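Local coordinates for protein haemagglutinin I (Physarum polycephalum, PDB 3A5P) that probably binds carbohydrate as a lectin, through what has been proposed to be a minimal recognition domain of the legume lectin fold, at residues A[66-71]-A[86-91]. Sequence-based numbering, arbitrary orientation.
Sequences FQLGYE and VSISTG
The hydroxyl of Thr-90 is engaged in two hydrogen bonds: OG1 donates to the carbonyl O of Gly-69 over 2.6 Å and accepts from the backbone N of Phe-92, two residues further on. With the donor at a C=O...OG1 angle of 165°, the first bond runs almost in line with the carbonyl. The torsion at Thr-90 sets OG1 between its backbone N and carbonyl carbon (chi1 53°), while CG2 stands anti to that carbon, beside the N. CG2 meets Leu-68, lying 3.8 Å from Leu-68 CB, so the two branches divide the polar and apolar work.

Beyond the threonine, apolar side chains carry the contact. Leu-68 CD1 comes within 3.7 Å of Ile-88 CG2, the two side chains crossing at about a right angle. The outer end of Ile-88 reaches the ring of Phe-66: Ile-88 CD1 lies 3.9 Å from Phe-66 CZ and close to the ring plane, which makes this an edge contact rather than packing over a face.

Strands 63-70 and 85-89 belong to different sheets, an antiparallel one and a mixed one, and their facing residues pack between the two layers, consistent with the beta sandwich of legume lectins. The touching parts of the segments run 25° apart, in much the same direction. Leu-98 of strand 96-99 touches both Phe-66 and Ile-88, while Ala-76 and Ala-78 of strand 74-81 adjoin Leu-68 and Ile-88 respectively. Where strand 85-89 ends, Ser-89 OG accepts from Gly-91 N at 3.2 Å, an ST turn that spans Thr-90.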
ATOM      1  N   PHE A  66       1.012 -12.065   9.983  1.00 19.32           N
ATOM      2  CA  PHE A  66       1.859 -13.213  10.363  1.00 20.02           C
ATOM      3  C   PHE A  66       3.254 -13.029   9.811  1.00 20.30           C
ATOM      4  O   PHE A  66       3.506 -12.081   9.057  1.00 20.49           O
ATOM      5  CB  PHE A  66       1.282 -14.569   9.878  1.00 19.75           C
ATOM      6  CG  PHE A  66       0.646 -14.524   8.501  1.00 20.11           C
ATOM      7  CD1 PHE A  66       1.436 -14.470   7.344  1.00 20.91           C
ATOM      8  CD2 PHE A  66      -0.748 -14.529   8.363  1.00 22.48           C
ATOM      9  CE1 PHE A  66       0.840 -14.420   6.063  1.00 21.52           C
ATOM     10  CE2 PHE A  66      -1.351 -14.476   7.090  1.00 21.90           C
ATOM     11  CZ  PHE A  66      -0.549 -14.431   5.943  1.00 20.50           C
ATOM     12  N   GLN A  67       4.149 -13.955  10.146  1.00 20.02           N
ATOM     13  CA  GLN A  67       5.490 -13.928   9.611  1.00 19.82           C
ATOM     14  C   GLN A  67       5.760 -15.239   8.905  1.00 20.56           C
ATOM     15  O   GLN A  67       5.333 -16.311   9.382  1.00 20.37           O
ATOM     16  CB  GLN A  67       6.496 -13.717  10.739  1.00 20.05           C
ATOM     17  CG  GLN A  67       7.916 -13.449  10.269  1.00 19.54           C
ATOM     18  CD  GLN A  67       8.837 -13.131  11.450  1.00 20.43           C
ATOM     19  OE1 GLN A  67       9.489 -14.028  11.990  1.00 21.73           O
ATOM     20  NE2 GLN A  67       8.844 -11.866  11.883  1.00 19.43           N
ATOM     21  N   LEU A  68       6.478 -15.143   7.786  1.00 20.00           N
ATOM     22  CA  LEU A  68       6.877 -16.274   6.960  1.00 21.14           C
ATOM     23  C   LEU A  68       8.380 -16.507   7.128  1.00 20.83           C
ATOM     24  O   LEU A  68       9.135 -15.559   7.356  1.00 21.51           O
ATOM     25  CB  LEU A  68       6.643 -15.943   5.491  1.00 21.57           C
ATOM     26  CG  LEU A  68       5.334 -15.227   5.090  1.00 25.24           C
ATOM     27  CD1 LEU A  68       5.477 -14.607   3.701  1.00 27.08           C
ATOM     28  CD2 LEU A  68       4.204 -16.230   5.112  1.00 25.52           C
ATOM     29  N   GLY A  69       8.801 -17.755   6.983  1.00 21.15           N
ATOM     30  CA  GLY A  69      10.223 -18.109   7.030  1.00 20.71           C
ATOM     31  C   GLY A  69      10.697 -18.681   5.708  1.00 21.25           C
ATOM     32  O   GLY A  69       9.898 -19.227   4.908  1.00 20.90           O
ATOM     33  N   TYR A  70      11.995 -18.557   5.470  1.00 20.89           N
ATOM     34  CA  TYR A  70      12.596 -19.134   4.275  1.00 21.71           C
ATOM     35  C   TYR A  70      14.085 -19.441   4.455  1.00 22.13           C
ATOM     36  O   TYR A  70      14.763 -18.901   5.343  1.00 21.49           O
ATOM     37  CB  TYR A  70      12.350 -18.235   3.032  1.00 20.73           C
ATOM     38  CG  TYR A  70      13.128 -16.929   3.006  1.00 20.81           C
ATOM     39  CD1 TYR A  70      14.390 -16.856   2.398  1.00 20.17           C
ATOM     40  CD2 TYR A  70      12.608 -15.758   3.592  1.00 19.21           C
ATOM     41  CE1 TYR A  70      15.113 -15.670   2.363  1.00 20.98           C
ATOM     42  CE2 TYR A  70      13.340 -14.543   3.568  1.00 19.12           C
ATOM     43  CZ  TYR A  70      14.597 -14.520   2.952  1.00 19.65           C
ATOM     44  OH  TYR A  70      15.336 -13.362   2.928  1.00 18.02           O
ATOM     45  N   GLU A  71      14.559 -20.348   3.614  1.00 23.41           N
ATOM     46  CA  GLU A  71      15.971 -20.631   3.465  1.00 24.62           C
ATOM     47  C   GLU A  71      16.341 -20.274   2.033  1.00 25.18           C
ATOM     48  O   GLU A  71      15.476 -20.249   1.151  1.00 25.30           O
ATOM     49  CB  GLU A  71      16.240 -22.122   3.715  1.00 24.89           C
ATOM     50  CG  GLU A  71      15.796 -22.632   5.071  1.00 25.91           C
ATOM     51  CD  GLU A  71      16.607 -22.053   6.227  1.00 27.90           C
ATOM     52  OE1 GLU A  71      17.726 -21.527   5.985  1.00 29.92           O
ATOM     53  OE2 GLU A  71      16.111 -22.127   7.370  1.00 28.04           O
ATOM     54  N   VAL A  86      -6.718 -14.785   0.420  1.00 16.36           N
ATOM     55  CA  VAL A  86      -5.315 -14.788   0.029  1.00 16.05           C
ATOM     56  C   VAL A  86      -4.603 -15.877   0.811  1.00 16.60           C
ATOM     57  O   VAL A  86      -4.691 -15.906   2.036  1.00 17.52           O
ATOM     58  CB  VAL A  86      -4.615 -13.426   0.311  1.00 16.13           C
ATOM     59  CG1 VAL A  86      -3.278 -13.348  -0.476  1.00 16.49           C
ATOM     60  CG2 VAL A  86      -5.527 -12.255  -0.065  1.00 15.80           C
ATOM     61  N   SER A  87      -3.918 -16.765   0.098  1.00 16.49           N
ATOM     62  CA  SER A  87      -3.049 -17.753   0.716  1.00 17.37           C
ATOM     63  C   SER A  87      -1.610 -17.386   0.395  1.00 17.56           C
ATOM     64  O   SER A  87      -1.275 -17.242  -0.776  1.00 18.57           O
ATOM     65  CB  SER A  87      -3.369 -19.146   0.173  1.00 18.36           C
ATOM     66  OG  SER A  87      -2.497 -20.116   0.730  1.00 18.61           O
ATOM     67  N   ILE A  88      -0.775 -17.244   1.433  1.00 17.36           N
ATOM     68  CA  ILE A  88       0.630 -16.851   1.257  1.00 17.79           C
ATOM     69  C   ILE A  88       1.569 -17.936   1.768  1.00 17.97           C
ATOM     70  O   ILE A  88       1.427 -18.398   2.893  1.00 18.00           O
ATOM     71  CB  ILE A  88       0.945 -15.506   1.961  1.00 17.59           C
ATOM     72  CG1 ILE A  88      -0.064 -14.431   1.502  1.00 17.11           C
ATOM     73  CG2 ILE A  88       2.378 -15.081   1.663  1.00 18.32           C
ATOM     74  CD1 ILE A  88      -0.033 -13.135   2.308  1.00 17.45           C
ATOM     75  N   SER A  89       2.497 -18.354   0.916  1.00 18.49           N
ATOM     76  CA  SER A  89       3.395 -19.438   1.255  1.00 20.01           C
ATOM     77  C   SER A  89       4.801 -19.170   0.730  1.00 20.07           C
ATOM     78  O   SER A  89       4.968 -18.529  -0.311  1.00 20.99           O
ATOM     79  CB  SER A  89       2.863 -20.752   0.676  1.00 20.62           C
ATOM     80  OG  SER A  89       3.776 -21.800   0.984  1.00 24.74           O
ATOM     81  N   THR A  90       5.806 -19.671   1.446  1.00 19.21           N
ATOM     82  CA  THR A  90       7.200 -19.623   0.978  1.00 19.49           C
ATOM     83  C   THR A  90       7.737 -21.028   0.656  1.00 19.43           C
ATOM     84  O   THR A  90       8.859 -21.180   0.157  1.00 18.97           O
ATOM     85  CB  THR A  90       8.133 -19.036   2.057  1.00 19.59           C
ATOM     86  OG1 THR A  90       7.925 -19.765   3.275  1.00 19.86           O
ATOM     87  CG2 THR A  90       7.823 -17.554   2.306  1.00 19.27           C
ATOM     88  N   GLY A  91       6.952 -22.054   0.968  1.00 19.90           N
ATOM     89  CA  GLY A  91       7.459 -23.429   0.874  1.00 20.92           C
ATOM     90  C   GLY A  91       8.138 -23.901   2.149  1.00 21.95           C
ATOM     91  O   GLY A  91       8.628 -25.032   2.211  1.00 22.13           O
TER